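Local coordinates for Plm1 (Streptomyces sp. HK803, PDB 4HXY), which contains a modular polyketide synthase ketoreductase domain that probably uses NADPH to reduce a keto intermediate in the first module of phoslactomycin biosynthesis, at residues Val190-Gly195 with His202-Val207; Glu231-Ile236 with Ala241-Val246; Arg271-Ala276 with Leu305-Leu310; Val318-Ile323 with Gly362-Gly367. All coordinates share one frame; numbering follows the deposited sequence.

Contact 1 of 4, residues Val190-Gly195 with His202-Val207; sequences VLITGG and HVARRV. With NDP (NADPH dihydro-nicotinamide-adenine-dinucleotide phosphate), chain C.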
# COMPACT_ATOMS: atom_id res chain seq x y z
N VAL A 190 -20.30 -5.47 13.32
CA VAL A 190 -19.10 -5.67 12.50
C VAL A 190 -19.47 -5.24 11.09
O VAL A 190 -20.42 -5.77 10.50
CB VAL A 190 -18.68 -7.15 12.52
CG1 VAL A 190 -17.43 -7.38 11.68
CG2 VAL A 190 -18.41 -7.59 13.95
N LEU A 191 -18.73 -4.26 10.56
CA LEU A 191 -18.95 -3.73 9.22
C LEU A 191 -17.85 -4.25 8.30
O LEU A 191 -16.68 -3.98 8.54
CB LEU A 191 -18.97 -2.20 9.25
CG LEU A 191 -19.07 -1.47 7.91
CD1 LEU A 191 -20.42 -1.80 7.26
CD2 LEU A 191 -18.87 0.03 8.12
N ILE A 192 -18.22 -4.96 7.25
CA ILE A 192 -17.27 -5.53 6.33
C ILE A 192 -17.49 -4.88 4.96
O ILE A 192 -18.48 -5.16 4.28
CB ILE A 192 -17.37 -7.06 6.25
CG1 ILE A 192 -17.23 -7.70 7.64
CG2 ILE A 192 -16.32 -7.61 5.27
CD1 ILE A 192 -17.52 -9.21 7.70
N THR A 193 -16.60 -3.97 4.58
CA THR A 193 -16.75 -3.32 3.27
C THR A 193 -16.20 -4.29 2.24
O THR A 193 -15.30 -5.07 2.52
CB THR A 193 -16.02 -1.95 3.19
OG1 THR A 193 -14.61 -2.20 3.12
CG2 THR A 193 -16.39 -1.02 4.40
N GLY A 194 -16.78 -4.28 1.03
CA GLY A 194 -16.57 -5.37 0.10
C GLY A 194 -17.07 -6.71 0.62
O GLY A 194 -16.55 -7.75 0.24
N GLY A 195 -18.06 -6.67 1.50
CA GLY A 195 -18.47 -7.84 2.29
C GLY A 195 -19.14 -8.94 1.48
O GLY A 195 -19.15 -10.08 1.91
N HIS A 202 -15.53 -14.59 3.05
CA HIS A 202 -14.81 -15.50 3.95
C HIS A 202 -14.70 -14.94 5.36
O HIS A 202 -14.84 -15.66 6.33
CB HIS A 202 -13.41 -15.80 3.44
CG HIS A 202 -13.38 -16.54 2.15
ND1 HIS A 202 -14.07 -17.71 1.95
CD2 HIS A 202 -12.73 -16.28 0.99
CE1 HIS A 202 -13.87 -18.13 0.71
NE2 HIS A 202 -13.07 -17.28 0.11
N VAL A 203 -14.43 -13.65 5.45
CA VAL A 203 -14.31 -12.99 6.74
C VAL A 203 -15.65 -12.97 7.45
O VAL A 203 -15.73 -13.28 8.64
CB VAL A 203 -13.78 -11.55 6.57
CG1 VAL A 203 -13.80 -10.80 7.90
CG2 VAL A 203 -12.37 -11.58 5.95
N ALA A 204 -16.70 -12.66 6.70
CA ALA A 204 -18.07 -12.67 7.22
C ALA A 204 -18.43 -14.02 7.85
O ALA A 204 -18.96 -14.07 8.96
CB ALA A 204 -19.07 -12.33 6.14
N ARG A 205 -18.13 -15.10 7.14
CA ARG A 205 -18.42 -16.46 7.64
C ARG A 205 -17.59 -16.78 8.90
O ARG A 205 -18.07 -17.43 9.81
CB ARG A 205 -18.15 -17.49 6.56
CG ARG A 205 -19.06 -17.41 5.36
CD ARG A 205 -18.71 -18.51 4.36
NE ARG A 205 -19.24 -18.27 3.01
CZ ARG A 205 -18.56 -17.80 1.96
NH1 ARG A 205 -19.18 -17.66 0.79
NH2 ARG A 205 -17.27 -17.49 2.03
N ARG A 206 -16.34 -16.32 8.92
CA ARG A 206 -15.46 -16.53 10.07
C ARG A 206 -16.01 -15.83 11.31
O ARG A 206 -16.06 -16.43 12.40
CB ARG A 206 -14.04 -16.04 9.77
CG ARG A 206 -13.04 -16.11 10.93
CD ARG A 206 -13.02 -17.46 11.65
NE ARG A 206 -12.64 -18.57 10.79
CZ ARG A 206 -11.42 -19.12 10.70
NH1 ARG A 206 -11.22 -20.13 9.87
NH2 ARG A 206 -10.40 -18.68 11.45
N VAL A 207 -16.42 -14.58 11.14
CA VAL A 207 -17.02 -13.81 12.22
C VAL A 207 -18.28 -14.49 12.72
O VAL A 207 -18.49 -14.64 13.93
CB VAL A 207 -17.33 -12.37 11.76
CG1 VAL A 207 -18.12 -11.60 12.84
CG2 VAL A 207 -16.06 -11.65 11.44
PA NDP C . -13.70 -8.87 -4.91
O1A NDP C . -14.37 -10.21 -4.87
O2A NDP C . -13.74 -8.09 -6.19
O5B NDP C . -14.29 -7.96 -3.74
C5B NDP C . -14.17 -6.55 -3.80
C4B NDP C . -15.39 -5.95 -3.18
O4B NDP C . -15.29 -4.54 -3.17
C3B NDP C . -16.66 -6.26 -3.95
O3B NDP C . -17.64 -6.72 -3.00
C2B NDP C . -17.09 -4.94 -4.56
O2B NDP C . -18.50 -5.02 -4.64
C1B NDP C . -16.54 -3.97 -3.51
N9A NDP C . -16.39 -2.58 -3.92
C8A NDP C . -15.64 -2.07 -4.96
N7A NDP C . -15.81 -0.73 -5.00
C5A NDP C . -16.64 -0.37 -3.97
C6A NDP C . -17.13 0.84 -3.52
N6A NDP C . -16.86 2.02 -4.08
N1A NDP C . -17.98 0.83 -2.43
C2A NDP C . -18.30 -0.35 -1.78
N3A NDP C . -17.82 -1.56 -2.22
C4A NDP C . -16.99 -1.55 -3.30
O3 NDP C . -12.15 -9.00 -4.51
PN NDP C . -11.49 -9.87 -3.36
O1N NDP C . -10.49 -10.74 -4.02
O2N NDP C . -12.46 -10.48 -2.44
O5D NDP C . -10.57 -8.81 -2.60
C5D NDP C . -11.08 -7.98 -1.58
C4D NDP C . -9.94 -7.14 -1.04
O4D NDP C . -8.82 -7.95 -0.74
C3D NDP C . -9.47 -6.11 -2.04
O3D NDP C . -9.34 -4.87 -1.40
C2D NDP C . -8.11 -6.60 -2.48
O2D NDP C . -7.24 -5.55 -2.87
C1D NDP C . -7.64 -7.39 -1.28
N1N NDP C . -6.72 -8.47 -1.65
C2N NDP C . -7.17 -9.58 -2.31
C3N NDP C . -6.30 -10.55 -2.81
C7N NDP C . -6.80 -11.78 -3.46
O7N NDP C . -5.85 -12.75 -3.71
N7N NDP C . -8.05 -12.00 -3.83
C4N NDP C . -4.88 -10.52 -2.34
C5N NDP C . -4.49 -9.28 -1.62
C6N NDP C . -5.42 -8.32 -1.28
P2B NDP C . -19.38 -4.01 -5.52
O1X NDP C . -20.78 -4.58 -5.44
O2X NDP C . -18.87 -3.95 -6.96
O3X NDP C . -19.30 -2.65 -4.96
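Ile192 carries most of this contact, reaching from strand 189-193 to Val203 and Ala204 on helix 198-210. Its CB leaves the strand toward the helix. CG1 is anti to the carbonyl carbon (chi1 -55°) and still stands 4.6 Å from Val203 CG1. The chain then runs on extended, with chi2 at 172°, and CD1 does the touching. CD1 rests on the backbone of Ala204, 3.5 Å from Ala204 CA. It also packs beside the Ala204 methyl, with CD1 to Ala204 CB at 3.8 Å. Val203 comes in beside the same tip, its CG1 4.1 Å from Ile192 CD1. Farther from the cofactor, Val190 and Val207 meet tip to tip through Val190 CG2 and Val207 CG1, 4.2 Å apart. Strand and helix run nearly antiparallel, their axes 9.7 Å apart at closest. This is the first strand-turn-helix of the NADPH-binding Rossmann fold. A type II turn from Ile192 to Gly195 joins the strand to the glycine-rich loop, which fits a GxGxxG pattern beginning at Gly195. Gly194 CA lies 3.5 Å from C4B of the adenosine ribose of NADPH. No hydrogen bond crosses between strand and helix. The link is apolar, buried methyls against methyls and the Ala204 backbone, so it probably depends on close fit and not on direction.

Contact 2 of 4, residues Glu231-Ile236 with Ala241-Val246; sequences ELLEGI and ATAEAV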
# COMPACT_ATOMS: atom_id res chain seq x y z
N GLU A 231 -27.30 -16.51 -0.69
CA GLU A 231 -26.76 -17.72 -0.07
C GLU A 231 -25.75 -17.39 1.02
O GLU A 231 -25.72 -18.04 2.05
CB GLU A 231 -26.11 -18.63 -1.11
CG GLU A 231 -26.99 -18.95 -2.33
CD GLU A 231 -26.77 -17.99 -3.49
OE1 GLU A 231 -27.10 -16.78 -3.35
OE2 GLU A 231 -26.24 -18.43 -4.54
N LEU A 232 -24.94 -16.36 0.78
CA LEU A 232 -23.96 -15.92 1.79
C LEU A 232 -24.68 -15.51 3.08
O LEU A 232 -24.32 -15.95 4.17
CB LEU A 232 -23.10 -14.77 1.23
CG LEU A 232 -22.11 -14.06 2.18
CD1 LEU A 232 -21.10 -15.00 2.73
CD2 LEU A 232 -21.41 -12.92 1.43
N LEU A 233 -25.69 -14.66 2.96
CA LEU A 233 -26.46 -14.19 4.12
C LEU A 233 -27.17 -15.34 4.85
O LEU A 233 -27.20 -15.38 6.08
CB LEU A 233 -27.46 -13.13 3.71
CG LEU A 233 -26.85 -11.76 3.35
CD1 LEU A 233 -27.89 -10.87 2.66
CD2 LEU A 233 -26.25 -11.06 4.58
N GLU A 234 -27.74 -16.26 4.10
CA GLU A 234 -28.42 -17.42 4.70
C GLU A 234 -27.45 -18.21 5.57
O GLU A 234 -27.75 -18.52 6.74
CB GLU A 234 -29.01 -18.32 3.60
CG GLU A 234 -29.91 -19.43 4.12
CD GLU A 234 -30.74 -20.08 3.01
OE1 GLU A 234 -30.43 -19.85 1.81
OE2 GLU A 234 -31.70 -20.82 3.35
N GLY A 235 -26.27 -18.47 5.03
CA GLY A 235 -25.23 -19.19 5.75
C GLY A 235 -24.75 -18.51 7.01
O GLY A 235 -24.52 -19.16 8.02
N ILE A 236 -24.61 -17.18 6.95
CA ILE A 236 -24.25 -16.37 8.11
C ILE A 236 -25.38 -16.33 9.15
O ILE A 236 -25.14 -16.41 10.35
CB ILE A 236 -23.97 -14.90 7.71
CG1 ILE A 236 -22.73 -14.78 6.85
CG2 ILE A 236 -23.81 -14.04 8.95
CD1 ILE A 236 -22.55 -13.37 6.26
N ALA A 241 -25.84 -14.03 15.01
CA ALA A 241 -25.83 -12.59 14.75
C ALA A 241 -26.86 -12.29 13.67
O ALA A 241 -27.11 -13.11 12.80
CB ALA A 241 -24.44 -12.13 14.29
N THR A 242 -27.44 -11.11 13.70
CA THR A 242 -28.22 -10.66 12.57
C THR A 242 -27.23 -10.29 11.47
O THR A 242 -26.07 -9.99 11.74
CB THR A 242 -29.16 -9.49 12.92
OG1 THR A 242 -28.41 -8.31 13.17
CG2 THR A 242 -30.01 -9.82 14.16
N ALA A 243 -27.67 -10.36 10.24
CA ALA A 243 -26.80 -10.00 9.12
C ALA A 243 -27.63 -9.40 8.02
O ALA A 243 -28.79 -9.78 7.80
CB ALA A 243 -26.10 -11.20 8.62
N GLU A 244 -27.02 -8.45 7.32
CA GLU A 244 -27.66 -7.79 6.21
C GLU A 244 -26.59 -7.36 5.24
O GLU A 244 -25.44 -7.11 5.65
CB GLU A 244 -28.53 -6.63 6.69
CG GLU A 244 -27.95 -5.25 6.69
CD GLU A 244 -29.02 -4.15 6.95
OE1 GLU A 244 -29.25 -3.82 8.14
OE2 GLU A 244 -29.59 -3.60 5.97
N ALA A 245 -26.94 -7.29 3.96
CA ALA A 245 -26.07 -6.67 2.97
C ALA A 245 -26.66 -5.32 2.63
O ALA A 245 -27.87 -5.21 2.36
CB ALA A 245 -25.91 -7.53 1.74
N VAL A 246 -25.85 -4.27 2.76
CA VAL A 246 -26.31 -2.92 2.48
C VAL A 246 -25.64 -2.44 1.18
O VAL A 246 -24.46 -2.70 0.96
CB VAL A 246 -26.08 -1.93 3.65
CG1 VAL A 246 -26.85 -2.39 4.93
CG2 VAL A 246 -24.59 -1.73 3.97
O HOH W 1 -24.80 -14.57 12.44
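Leu233 and Ile236 both reach from helix 229-237 to the Ala243 methyl, from directions about a right angle apart. Leu233 spreads its two branches over strand 242-247. CD2 sits over the peptide carbon of Glu244, with Leu233 CD2 to Glu244 C at 3.8 Å. The same CD2 is 4.0 Å from Ala243 CB. CD1 turns to the next methyl, 4.0 Å from Ala245 CB. Ile236 uses its short branch instead. With chi1 at -66°, its CG2 is anti to the backbone N and lies 3.7 Å from Ala243 CB. With only methyl groups meeting it from the strand, the helix axis comes within 8.3 Å of the strand, nearly antiparallel to it. At the turn, a water can donate to Ile236 O and to Ala241 O, each 2.8 Å away, though more acceptors lie in reach than it has protons. Arg237 NH2 bonds to Ala243 O nearby. The contact closes the second half of a beta-alpha-beta unit. Strand 242-247 pairs in parallel with strand 215-220, and Ile236 also packs on Ala204 and Ala208 of helix 198-210.

Contact 3 of 4, residues Arg271-Ala276 with Leu305-Leu310; sequences RTVVHA and LLLDEL. With NDP (NADPH dihydro-nicotinamide-adenine-dinucleotide phosphate), chain C.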
# COMPACT_ATOMS: atom_id res chain seq x y z
N ARG A 271 -18.48 -1.30 15.82
CA ARG A 271 -17.34 -1.53 16.72
C ARG A 271 -16.11 -2.09 16.01
O ARG A 271 -15.00 -1.91 16.49
CB ARG A 271 -17.73 -2.47 17.88
CG ARG A 271 -18.92 -1.98 18.72
CD ARG A 271 -18.66 -0.60 19.29
NE ARG A 271 -17.47 -0.59 20.14
CZ ARG A 271 -16.58 0.41 20.21
NH1 ARG A 271 -16.72 1.51 19.48
NH2 ARG A 271 -15.54 0.29 21.02
N THR A 272 -16.30 -2.77 14.88
CA THR A 272 -15.19 -3.33 14.10
C THR A 272 -15.44 -3.01 12.63
O THR A 272 -16.57 -3.10 12.14
CB THR A 272 -15.05 -4.86 14.29
OG1 THR A 272 -14.56 -5.13 15.61
CG2 THR A 272 -14.08 -5.49 13.26
N VAL A 273 -14.37 -2.62 11.95
CA VAL A 273 -14.38 -2.47 10.51
C VAL A 273 -13.36 -3.41 9.90
O VAL A 273 -12.21 -3.44 10.33
CB VAL A 273 -14.02 -1.06 10.10
CG1 VAL A 273 -13.81 -1.00 8.59
CG2 VAL A 273 -15.12 -0.09 10.54
N VAL A 274 -13.77 -4.15 8.88
CA VAL A 274 -12.84 -4.87 8.01
C VAL A 274 -13.04 -4.27 6.62
O VAL A 274 -14.14 -4.34 6.07
CB VAL A 274 -13.10 -6.37 7.97
CG1 VAL A 274 -12.10 -7.04 7.00
CG2 VAL A 274 -12.97 -6.96 9.37
N HIS A 275 -12.00 -3.64 6.09
CA HIS A 275 -12.12 -2.91 4.84
C HIS A 275 -11.54 -3.74 3.70
O HIS A 275 -10.33 -3.75 3.50
CB HIS A 275 -11.42 -1.56 4.96
CG HIS A 275 -11.47 -0.70 3.74
ND1 HIS A 275 -12.64 -0.38 3.09
CD2 HIS A 275 -10.49 -0.01 3.11
CE1 HIS A 275 -12.37 0.44 2.08
NE2 HIS A 275 -11.07 0.71 2.09
N ALA A 276 -12.43 -4.41 2.96
CA ALA A 276 -12.04 -5.21 1.81
C ALA A 276 -12.56 -4.66 0.48
O ALA A 276 -12.34 -5.28 -0.57
CB ALA A 276 -12.47 -6.64 2.00
N LEU A 305 -10.13 6.29 4.28
CA LEU A 305 -9.99 7.60 4.90
C LEU A 305 -11.33 8.04 5.47
O LEU A 305 -11.39 8.64 6.54
CB LEU A 305 -9.49 8.63 3.91
CG LEU A 305 -8.00 8.49 3.58
CD1 LEU A 305 -7.64 9.30 2.32
CD2 LEU A 305 -7.07 8.84 4.74
N LEU A 306 -12.40 7.77 4.73
CA LEU A 306 -13.75 8.15 5.19
C LEU A 306 -14.11 7.33 6.43
O LEU A 306 -14.60 7.89 7.43
CB LEU A 306 -14.77 7.94 4.09
CG LEU A 306 -16.22 8.37 4.37
CD1 LEU A 306 -16.31 9.84 4.77
CD2 LEU A 306 -17.07 8.08 3.15
N LEU A 307 -13.82 6.03 6.40
CA LEU A 307 -14.09 5.17 7.56
C LEU A 307 -13.32 5.63 8.79
O LEU A 307 -13.85 5.63 9.89
CB LEU A 307 -13.75 3.72 7.27
CG LEU A 307 -14.68 2.99 6.31
CD1 LEU A 307 -13.97 1.78 5.68
CD2 LEU A 307 -15.97 2.56 7.02
N ASP A 308 -12.05 5.96 8.61
CA ASP A 308 -11.20 6.42 9.69
C ASP A 308 -11.80 7.69 10.31
O ASP A 308 -11.86 7.83 11.53
CB ASP A 308 -9.78 6.68 9.18
CG ASP A 308 -8.88 7.34 10.21
OD1 ASP A 308 -8.59 6.75 11.27
OD2 ASP A 308 -8.46 8.47 9.96
N GLU A 309 -12.23 8.61 9.46
CA GLU A 309 -12.79 9.87 9.93
C GLU A 309 -14.11 9.69 10.71
O GLU A 309 -14.31 10.31 11.78
CB GLU A 309 -12.96 10.82 8.77
CG GLU A 309 -13.52 12.18 9.17
CD GLU A 309 -14.00 12.97 7.99
OE1 GLU A 309 -13.51 12.72 6.87
OE2 GLU A 309 -14.90 13.83 8.19
N LEU A 310 -15.00 8.86 10.18
CA LEU A 310 -16.35 8.73 10.73
C LEU A 310 -16.40 7.79 11.94
O LEU A 310 -17.40 7.78 12.68
CB LEU A 310 -17.33 8.23 9.66
CG LEU A 310 -17.55 9.11 8.42
CD1 LEU A 310 -18.53 8.45 7.42
CD2 LEU A 310 -18.00 10.51 8.80
PA NDP C . -13.70 -8.87 -4.91
O1A NDP C . -14.37 -10.21 -4.87
O2A NDP C . -13.74 -8.09 -6.19
O5B NDP C . -14.29 -7.96 -3.74
C5B NDP C . -14.17 -6.55 -3.80
C4B NDP C . -15.39 -5.95 -3.18
O4B NDP C . -15.29 -4.54 -3.17
C3B NDP C . -16.66 -6.26 -3.95
O3B NDP C . -17.64 -6.72 -3.00
C2B NDP C . -17.09 -4.94 -4.56
O2B NDP C . -18.50 -5.02 -4.64
C1B NDP C . -16.54 -3.97 -3.51
N9A NDP C . -16.39 -2.58 -3.92
C8A NDP C . -15.64 -2.07 -4.96
N7A NDP C . -15.81 -0.73 -5.00
C5A NDP C . -16.64 -0.37 -3.97
C6A NDP C . -17.13 0.84 -3.52
N6A NDP C . -16.86 2.02 -4.08
N1A NDP C . -17.98 0.83 -2.43
C2A NDP C . -18.30 -0.35 -1.78
N3A NDP C . -17.82 -1.56 -2.22
C4A NDP C . -16.99 -1.55 -3.30
O3 NDP C . -12.15 -9.00 -4.51
PN NDP C . -11.49 -9.87 -3.36
O1N NDP C . -10.49 -10.74 -4.02
O2N NDP C . -12.46 -10.48 -2.44
O5D NDP C . -10.57 -8.81 -2.60
C5D NDP C . -11.08 -7.98 -1.58
C4D NDP C . -9.94 -7.14 -1.04
O4D NDP C . -8.82 -7.95 -0.74
C3D NDP C . -9.47 -6.11 -2.04
O3D NDP C . -9.34 -4.87 -1.40
C2D NDP C . -8.11 -6.60 -2.48
O2D NDP C . -7.24 -5.55 -2.87
C1D NDP C . -7.64 -7.39 -1.28
N1N NDP C . -6.72 -8.47 -1.65
C2N NDP C . -7.17 -9.58 -2.31
C3N NDP C . -6.30 -10.55 -2.81
C7N NDP C . -6.80 -11.78 -3.46
O7N NDP C . -5.85 -12.75 -3.71
N7N NDP C . -8.05 -12.00 -3.83
C4N NDP C . -4.88 -10.52 -2.34
C5N NDP C . -4.49 -9.28 -1.62
C6N NDP C . -5.42 -8.32 -1.28
P2B NDP C . -19.38 -4.01 -5.52
O1X NDP C . -20.78 -4.58 -5.44
O2X NDP C . -18.87 -3.95 -6.96
O3X NDP C . -19.30 -2.65 -4.96
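Leu307 fills the tight part of this contact with a single methyl, which touches both Val273 and His275. Its CG points away from the carbonyl carbon in the anti sense, and chi1 -72° with chi2 158° carries CD1 toward strand 270-275. There CD1 is 3.6 Å from His275 ND1 and 4.0 Å from His275 CG, meeting the ring at a slant. The same CD1 is 4.0 Å from Val273 CG1. The imidazole itself is held at both nitrogens, ND1 by Thr193 OG1 and NE2 by the carbonyl oxygen of Lys300. The two bonds probably hold the ring's rotation, and Leu307 packs against it. Strand 270-275 belongs to the parallel sheet of the Rossmann fold, and helix 290-310 covers one face of it. Just past the strand, at its C-terminal end, Ala276 O accepts a hydrogen bond of 3.1 Å from O3D of NADPH. Away from Leu307 the helix turns more polar and, at Glu309, exposed. Glu309 forms a salt bridge with Arg253. Asp308, though buried, is paired with Arg348 and Arg349 of helix 333-351. Leu305 and Leu310 are partly exposed.

Contact 4 of 4, residues Val318-Ile323 with Gly362-Gly367; sequences VLFSSI and GPWAGG. With NDP (NADPH dihydro-nicotinamide-adenine-dinucleotide phosphate), chain C.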
# COMPACT_ATOMS: atom_id res chain seq x y z
N VAL A 318 -9.42 -2.93 10.43
CA VAL A 318 -8.62 -3.94 9.74
C VAL A 318 -8.65 -3.62 8.25
O VAL A 318 -9.71 -3.63 7.63
CB VAL A 318 -9.15 -5.36 9.98
CG1 VAL A 318 -8.25 -6.41 9.31
CG2 VAL A 318 -9.23 -5.63 11.50
N LEU A 319 -7.49 -3.34 7.71
CA LEU A 319 -7.36 -3.03 6.27
C LEU A 319 -6.78 -4.20 5.48
O LEU A 319 -5.76 -4.76 5.86
CB LEU A 319 -6.50 -1.78 6.10
CG LEU A 319 -6.98 -0.55 6.88
CD1 LEU A 319 -6.01 0.63 6.72
CD2 LEU A 319 -8.38 -0.13 6.48
N PHE A 320 -7.44 -4.59 4.39
CA PHE A 320 -6.92 -5.63 3.51
C PHE A 320 -6.08 -5.00 2.41
O PHE A 320 -6.61 -4.43 1.44
CB PHE A 320 -8.06 -6.46 2.94
CG PHE A 320 -8.47 -7.61 3.81
CD1 PHE A 320 -8.34 -7.58 5.18
CD2 PHE A 320 -8.95 -8.77 3.21
CE1 PHE A 320 -8.70 -8.68 5.97
CE2 PHE A 320 -9.31 -9.88 3.99
CZ PHE A 320 -9.20 -9.83 5.37
N SER A 321 -4.77 -5.06 2.61
CA SER A 321 -3.82 -4.57 1.67
C SER A 321 -3.25 -5.73 0.83
O SER A 321 -3.81 -6.82 0.83
CB SER A 321 -2.73 -3.80 2.42
OG SER A 321 -1.83 -3.18 1.54
N SER A 322 -2.16 -5.49 0.13
CA SER A 322 -1.62 -6.44 -0.84
C SER A 322 -0.11 -6.33 -0.91
O SER A 322 0.43 -5.23 -0.73
CB SER A 322 -2.16 -6.16 -2.24
OG SER A 322 -1.53 -7.00 -3.21
N ILE A 323 0.54 -7.46 -1.22
CA ILE A 323 1.97 -7.46 -1.63
C ILE A 323 2.26 -6.45 -2.75
O ILE A 323 3.37 -5.96 -2.87
CB ILE A 323 2.44 -8.87 -2.04
CG1 ILE A 323 1.50 -9.48 -3.09
CG2 ILE A 323 2.54 -9.74 -0.77
CD1 ILE A 323 2.03 -10.75 -3.75
N GLY A 362 -0.55 -11.72 0.19
CA GLY A 362 -0.41 -12.42 -1.08
C GLY A 362 -1.73 -12.93 -1.61
O GLY A 362 -2.78 -12.73 -1.00
N PRO A 363 -1.70 -13.63 -2.75
CA PRO A 363 -2.91 -14.11 -3.35
C PRO A 363 -3.59 -15.11 -2.44
O PRO A 363 -2.93 -15.86 -1.71
CB PRO A 363 -2.43 -14.78 -4.64
CG PRO A 363 -0.98 -15.07 -4.41
CD PRO A 363 -0.50 -13.96 -3.54
N TRP A 364 -4.92 -15.09 -2.46
CA TRP A 364 -5.74 -16.10 -1.79
C TRP A 364 -6.34 -17.07 -2.78
O TRP A 364 -6.70 -16.70 -3.90
CB TRP A 364 -6.94 -15.44 -1.13
CG TRP A 364 -6.70 -14.65 0.14
CD1 TRP A 364 -5.72 -13.72 0.38
CD2 TRP A 364 -7.54 -14.67 1.30
NE1 TRP A 364 -5.90 -13.18 1.64
CE2 TRP A 364 -7.01 -13.73 2.22
CE3 TRP A 364 -8.68 -15.39 1.65
CZ2 TRP A 364 -7.58 -13.52 3.47
CZ3 TRP A 364 -9.26 -15.15 2.90
CH2 TRP A 364 -8.71 -14.23 3.79
N ALA A 365 -6.50 -18.30 -2.35
CA ALA A 365 -7.29 -19.29 -3.08
C ALA A 365 -8.77 -19.00 -2.84
O ALA A 365 -9.11 -18.22 -1.94
CB ALA A 365 -6.95 -20.69 -2.57
N GLY A 366 -9.65 -19.61 -3.63
CA GLY A 366 -11.08 -19.68 -3.26
C GLY A 366 -12.02 -18.59 -3.74
O GLY A 366 -13.13 -18.42 -3.18
N GLY A 367 -11.61 -17.85 -4.76
CA GLY A 367 -12.49 -16.86 -5.41
C GLY A 367 -12.16 -15.43 -5.06
O GLY A 367 -11.36 -15.16 -4.16
PA NDP C . -13.70 -8.87 -4.91
O1A NDP C . -14.37 -10.21 -4.87
O2A NDP C . -13.74 -8.09 -6.19
O5B NDP C . -14.29 -7.96 -3.74
C5B NDP C . -14.17 -6.55 -3.80
C4B NDP C . -15.39 -5.95 -3.18
O4B NDP C . -15.29 -4.54 -3.17
C3B NDP C . -16.66 -6.26 -3.95
O3B NDP C . -17.64 -6.72 -3.00
C2B NDP C . -17.09 -4.94 -4.56
O2B NDP C . -18.50 -5.02 -4.64
C1B NDP C . -16.54 -3.97 -3.51
N9A NDP C . -16.39 -2.58 -3.92
C8A NDP C . -15.64 -2.07 -4.96
N7A NDP C . -15.81 -0.73 -5.00
C5A NDP C . -16.64 -0.37 -3.97
C6A NDP C . -17.13 0.84 -3.52
N6A NDP C . -16.86 2.02 -4.08
N1A NDP C . -17.98 0.83 -2.43
C2A NDP C . -18.30 -0.35 -1.78
N3A NDP C . -17.82 -1.56 -2.22
C4A NDP C . -16.99 -1.55 -3.30
O3 NDP C . -12.15 -9.00 -4.51
PN NDP C . -11.49 -9.87 -3.36
O1N NDP C . -10.49 -10.74 -4.02
O2N NDP C . -12.46 -10.48 -2.44
O5D NDP C . -10.57 -8.81 -2.60
C5D NDP C . -11.08 -7.98 -1.58
C4D NDP C . -9.94 -7.14 -1.04
O4D NDP C . -8.82 -7.95 -0.74
C3D NDP C . -9.47 -6.11 -2.04
O3D NDP C . -9.34 -4.87 -1.40
C2D NDP C . -8.11 -6.60 -2.48
O2D NDP C . -7.24 -5.55 -2.87
C1D NDP C . -7.64 -7.39 -1.28
N1N NDP C . -6.72 -8.47 -1.65
C2N NDP C . -7.17 -9.58 -2.31
C3N NDP C . -6.30 -10.55 -2.81
C7N NDP C . -6.80 -11.78 -3.46
O7N NDP C . -5.85 -12.75 -3.71
N7N NDP C . -8.05 -12.00 -3.83
C4N NDP C . -4.88 -10.52 -2.34
C5N NDP C . -4.49 -9.28 -1.62
C6N NDP C . -5.42 -8.32 -1.28
P2B NDP C . -19.38 -4.01 -5.52
O1X NDP C . -20.78 -4.58 -5.44
O2X NDP C . -18.87 -3.95 -6.96
O3X NDP C . -19.30 -2.65 -4.96
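Ile323 and Gly362 bring the two backbones closest, 5.5 Å from CA to CA, where strand 316-322 ends beside the loop after strand 357-361. Ile323 touches the loop with CG1, CG2 and CD1, and its side chain crosses that of Pro363 at about a right angle. Its CG1 takes the crowded position between the backbone N and the carbonyl carbon (chi1 52°). CG2 then lies 3.8 Å from Gly362 N, while CD1 reaches on to Pro363 CD at 4.1 Å. The second meeting point is aromatic. Phe320 CE2 approaches Trp364 CZ2 to 4.1 Å, and these two side chains also cross at about a right angle. Both rings also make edge-to-face contacts with Trp361. The nicotinamide of NADPH lies between the strand end and the loop. Trp364 N donates a nearly straight bond to the carboxamide O7N, 2.8 Å long with an N-H...O angle of 165°. This bond probably helps set how the nicotinamide is turned. Gly362 O lies 3.3 Å from C4N, the carbon that carries the hydride in NADPH. On the strand side, Ser322 CB is 3.9 Å from C5N. Ser322 OG caps Ser324 N at the start of the following helix. Strand 316-322 runs between strands 270-275 and 357-361. Helices 198-210 and 388-400 pack on Phe320 through Leu199, Val203 and Met395.

How the contacts relate
The four contacts follow one another along the chain, all within the ketoreductase domain. In the parallel sheet the strands run in the order 242-247, 215-220, 189-193, 270-275, 316-322, so contact 2 comes first, then contacts 1, 3 and 4. Centres of contacts 1 and 3 are about 13 Å apart, and those of contacts 3 and 4 about 17 Å. Contact 4 reaches the nicotinamide of NADPH, while contacts 1 and 3 lie against its riboses. Contact 2 touches contact 1, with centres about 10 Å apart, but is separated from contacts 3 and 4 by about 10 Å between nearest atoms. Contacts 1, 3 and 4 join the core to the cofactor; contact 2 packs the fold's outer edge.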